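Local coordinates for protein phosphoglycerate dehydrogenase (Lactobacillus plantarum, PDB 3EVT) that probably catalyses the NAD-dependent oxidation of 3-phosphoglycerate to 3-phosphohydroxypyruvate, the first step of the phosphorylated route to serine, at residues A105-W117 against L128-L140. Sequence-based numbering, arbitrary orientation.
Sequences AMLSVVRGYHAAW and LPMTTSTLTGQQL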
# COMPACT_ATOMS: atom_id res chain seq x y z
N ALA A 105 4.65 -9.10 3.57
CA ALA A 105 5.92 -9.78 3.65
C ALA A 105 7.05 -8.78 3.34
O ALA A 105 8.07 -8.77 4.02
CB ALA A 105 5.92 -10.97 2.67
N MET A 106 6.85 -7.98 2.30
CA MET A 106 7.88 -7.09 1.79
C MET A 106 8.09 -5.95 2.77
O MET A 106 9.23 -5.62 3.09
CB MET A 106 7.50 -6.51 0.38
CG MET A 106 7.46 -7.52 -0.81
SD MET A 106 7.27 -6.74 -2.47
CE MET A 106 5.69 -5.98 -2.36
N LEU A 107 7.01 -5.32 3.22
CA LEU A 107 7.10 -4.21 4.21
C LEU A 107 7.64 -4.61 5.57
O LEU A 107 8.46 -3.89 6.18
CB LEU A 107 5.73 -3.54 4.39
CG LEU A 107 5.38 -2.62 3.22
CD1 LEU A 107 3.81 -2.39 3.10
CD2 LEU A 107 6.15 -1.32 3.37
N SER A 108 7.23 -5.76 6.08
CA SER A 108 7.74 -6.11 7.38
C SER A 108 9.23 -6.36 7.37
O SER A 108 9.88 -6.05 8.35
CB SER A 108 7.01 -7.29 8.00
OG SER A 108 7.30 -8.47 7.34
N VAL A 109 9.77 -6.85 6.25
CA VAL A 109 11.21 -6.94 6.02
C VAL A 109 11.88 -5.59 5.83
O VAL A 109 12.69 -5.26 6.67
CB VAL A 109 11.56 -7.89 4.88
CG1 VAL A 109 13.03 -7.64 4.36
CG2 VAL A 109 11.38 -9.34 5.36
N VAL A 110 11.54 -4.80 4.81
CA VAL A 110 12.30 -3.57 4.54
C VAL A 110 12.09 -2.47 5.57
O VAL A 110 12.98 -1.64 5.77
CB VAL A 110 12.12 -2.96 3.11
CG1 VAL A 110 12.47 -3.97 2.08
CG2 VAL A 110 10.70 -2.41 2.93
N ARG A 111 10.92 -2.44 6.22
CA ARG A 111 10.72 -1.43 7.30
C ARG A 111 11.22 -1.91 8.65
O ARG A 111 11.14 -1.18 9.66
CB ARG A 111 9.27 -0.91 7.36
CG ARG A 111 8.75 -0.40 5.99
CD ARG A 111 9.69 0.68 5.40
NE ARG A 111 9.86 1.80 6.28
CZ ARG A 111 10.96 2.55 6.33
NH1 ARG A 111 12.00 2.26 5.54
NH2 ARG A 111 11.03 3.58 7.16
N GLY A 112 11.79 -3.12 8.67
CA GLY A 112 12.53 -3.57 9.85
C GLY A 112 11.75 -4.27 10.95
O GLY A 112 12.30 -4.52 12.05
N TYR A 113 10.49 -4.62 10.68
CA TYR A 113 9.67 -5.29 11.69
C TYR A 113 10.20 -6.66 11.98
O TYR A 113 10.29 -7.03 13.13
CB TYR A 113 8.16 -5.25 11.32
CG TYR A 113 7.57 -3.93 11.83
CD1 TYR A 113 7.60 -2.78 11.04
CD2 TYR A 113 7.11 -3.81 13.14
CE1 TYR A 113 7.18 -1.62 11.51
CE2 TYR A 113 6.68 -2.66 13.62
CZ TYR A 113 6.73 -1.55 12.82
OH TYR A 113 6.28 -0.35 13.33
N HIS A 114 10.62 -7.41 10.96
CA HIS A 114 11.14 -8.73 11.22
C HIS A 114 12.45 -8.62 12.02
O HIS A 114 12.62 -9.30 13.06
CB HIS A 114 11.38 -9.49 9.92
CG HIS A 114 11.99 -10.83 10.13
ND1 HIS A 114 11.32 -11.84 10.79
CD2 HIS A 114 13.21 -11.33 9.81
CE1 HIS A 114 12.10 -12.91 10.84
NE2 HIS A 114 13.25 -12.63 10.25
N ALA A 115 13.39 -7.80 11.56
CA ALA A 115 14.60 -7.57 12.37
C ALA A 115 14.31 -7.03 13.77
O ALA A 115 14.96 -7.43 14.74
CB ALA A 115 15.63 -6.64 11.63
N ALA A 116 13.38 -6.07 13.89
CA ALA A 116 12.98 -5.54 15.21
C ALA A 116 12.48 -6.61 16.15
O ALA A 116 12.78 -6.57 17.34
CB ALA A 116 11.97 -4.45 15.11
N TRP A 117 11.72 -7.56 15.63
CA TRP A 117 11.26 -8.69 16.45
C TRP A 117 12.39 -9.58 16.93
O TRP A 117 12.42 -9.94 18.10
CB TRP A 117 10.16 -9.52 15.76
CG TRP A 117 9.55 -10.41 16.78
CD1 TRP A 117 9.77 -11.75 16.93
CD2 TRP A 117 8.71 -10.00 17.89
NE1 TRP A 117 9.09 -12.20 18.04
CE2 TRP A 117 8.44 -11.16 18.64
CE3 TRP A 117 8.16 -8.77 18.31
CZ2 TRP A 117 7.62 -11.14 19.78
CZ3 TRP A 117 7.35 -8.75 19.44
CH2 TRP A 117 7.09 -9.91 20.17
N LEU A 128 19.03 -1.52 15.05
CA LEU A 128 18.95 -2.81 14.35
C LEU A 128 20.23 -3.11 13.59
O LEU A 128 20.93 -2.21 13.13
CB LEU A 128 17.75 -2.82 13.39
CG LEU A 128 16.41 -2.55 14.10
CD1 LEU A 128 15.23 -2.72 13.17
CD2 LEU A 128 16.28 -3.51 15.34
N PRO A 129 20.55 -4.38 13.45
CA PRO A 129 21.75 -4.70 12.68
C PRO A 129 21.53 -4.50 11.18
O PRO A 129 22.24 -5.06 10.39
CB PRO A 129 21.99 -6.18 12.96
CG PRO A 129 20.73 -6.70 13.59
CD PRO A 129 19.82 -5.57 13.92
N MET A 130 20.55 -3.69 10.78
CA MET A 130 20.20 -3.70 9.38
C MET A 130 19.89 -2.28 9.00
O MET A 130 19.64 -1.45 9.86
CB MET A 130 19.03 -4.70 9.11
CG MET A 130 17.74 -4.52 9.95
SD MET A 130 16.60 -3.21 9.37
CE MET A 130 16.02 -4.12 7.90
N THR A 131 19.92 -1.99 7.70
CA THR A 131 19.43 -0.73 7.18
C THR A 131 18.05 -0.94 6.57
O THR A 131 17.88 -1.78 5.71
CB THR A 131 20.35 -0.25 6.05
OG1 THR A 131 21.68 -0.11 6.57
CG2 THR A 131 19.87 1.09 5.44
N THR A 132 17.07 -0.16 7.02
CA THR A 132 15.75 -0.14 6.41
C THR A 132 15.79 0.45 5.00
O THR A 132 16.72 1.19 4.62
CB THR A 132 14.78 0.74 7.23
OG1 THR A 132 15.41 1.98 7.56
CG2 THR A 132 14.32 0.06 8.50
N SER A 133 14.74 0.16 4.23
CA SER A 133 14.60 0.75 2.91
C SER A 133 13.09 0.87 2.67
O SER A 133 12.30 0.45 3.51
CB SER A 133 15.33 -0.13 1.88
OG SER A 133 14.87 -1.50 1.93
N THR A 134 12.69 1.47 1.55
CA THR A 134 11.27 1.64 1.27
C THR A 134 10.90 0.82 0.03
O THR A 134 11.77 0.56 -0.82
CB THR A 134 10.90 3.14 0.99
OG1 THR A 134 11.70 3.63 -0.06
CG2 THR A 134 11.14 4.05 2.24
N LEU A 135 9.63 0.45 -0.10
CA LEU A 135 9.14 -0.08 -1.37
C LEU A 135 9.20 0.96 -2.50
O LEU A 135 9.53 0.64 -3.65
CB LEU A 135 7.71 -0.62 -1.22
CG LEU A 135 7.56 -1.78 -0.20
CD1 LEU A 135 6.18 -2.34 -0.23
CD2 LEU A 135 8.55 -2.83 -0.46
N THR A 136 8.87 2.21 -2.17
CA THR A 136 8.87 3.24 -3.19
C THR A 136 10.24 3.24 -3.88
O THR A 136 11.28 3.19 -3.24
CB THR A 136 8.48 4.61 -2.66
OG1 THR A 136 8.34 5.53 -3.77
CG2 THR A 136 9.51 5.13 -1.66
N GLY A 137 10.22 3.19 -5.20
CA GLY A 137 11.49 3.26 -5.91
C GLY A 137 12.12 1.91 -6.22
O GLY A 137 13.09 1.88 -6.94
N GLN A 138 11.59 0.79 -5.70
CA GLN A 138 12.20 -0.53 -5.94
C GLN A 138 11.48 -1.33 -7.05
O GLN A 138 10.39 -0.92 -7.54
CB GLN A 138 12.35 -1.34 -4.62
CG GLN A 138 13.10 -0.60 -3.49
CD GLN A 138 13.76 -1.55 -2.43
OE1 GLN A 138 14.48 -2.49 -2.81
NE2 GLN A 138 13.52 -1.29 -1.11
N GLN A 139 12.12 -2.40 -7.51
CA GLN A 139 11.59 -3.22 -8.60
C GLN A 139 10.99 -4.49 -8.08
O GLN A 139 11.61 -5.25 -7.35
CB GLN A 139 12.66 -3.65 -9.60
CG GLN A 139 13.62 -2.60 -10.00
CD GLN A 139 13.12 -1.86 -11.20
OE1 GLN A 139 13.48 -0.68 -11.41
NE2 GLN A 139 12.26 -2.52 -11.99
N LEU A 140 9.76 -4.72 -8.49
CA LEU A 140 9.03 -5.93 -8.20
C LEU A 140 8.88 -6.73 -9.52
O LEU A 140 8.30 -6.26 -10.48
CB LEU A 140 7.67 -5.55 -7.65
CG LEU A 140 6.66 -6.67 -7.41
CD1 LEU A 140 7.29 -7.67 -6.45
CD2 LEU A 140 5.30 -6.17 -6.87
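Val-110 and Ser-133 bring the two backbones closest, 5.2 Å between their CA atoms, where the loop 128-138 runs past the break between helices 93-110 and 113-120. Ser-133 N donates to Val-110 O at 3.0 Å. Gly-112 ends the first helix in a Schellman motif and takes the N-cap position of the second. Arg-111 reaches back to the loop: bends at chi2 (-55°) and chi3 (-57°) fold its chain so that NH1 bonds Ser-133 O at 2.7 Å. This oxygen lies in the guanidinium plane, but NH1 sits above the carbonyl plane. Thr-134 CG2 lies over one guanidinium face. Arg-111 NE bonds Ser-101 OG of the second subunit. An alanine in place of Arg-111 would probably leave Ser-133 O without this donor and remove the NE bond to Ser-101 of the second subunit. The two methyls of Leu-135 take different partners: CD1 meets Leu-107 CG at 3.6 Å, and CD2 touches both Met-106 CB and Val-110 CG2. Beyond it, Met-106 SD approaches Leu-140 CD1 of the first strand, 139-143, of the Rossmann-type sheet. At the other end, Met-130 CG presses on Ala-115 CB at a tight 3.4 Å, while Leu-128 packs on Ala-116. Glu-100 of the second subunit accepts bonds from Leu-135 N and Thr-136 N. The chemistry is thus polar at the helix break and apolar on both flanks, and it ties the loop leading into strand 139-143 to the dimer interface.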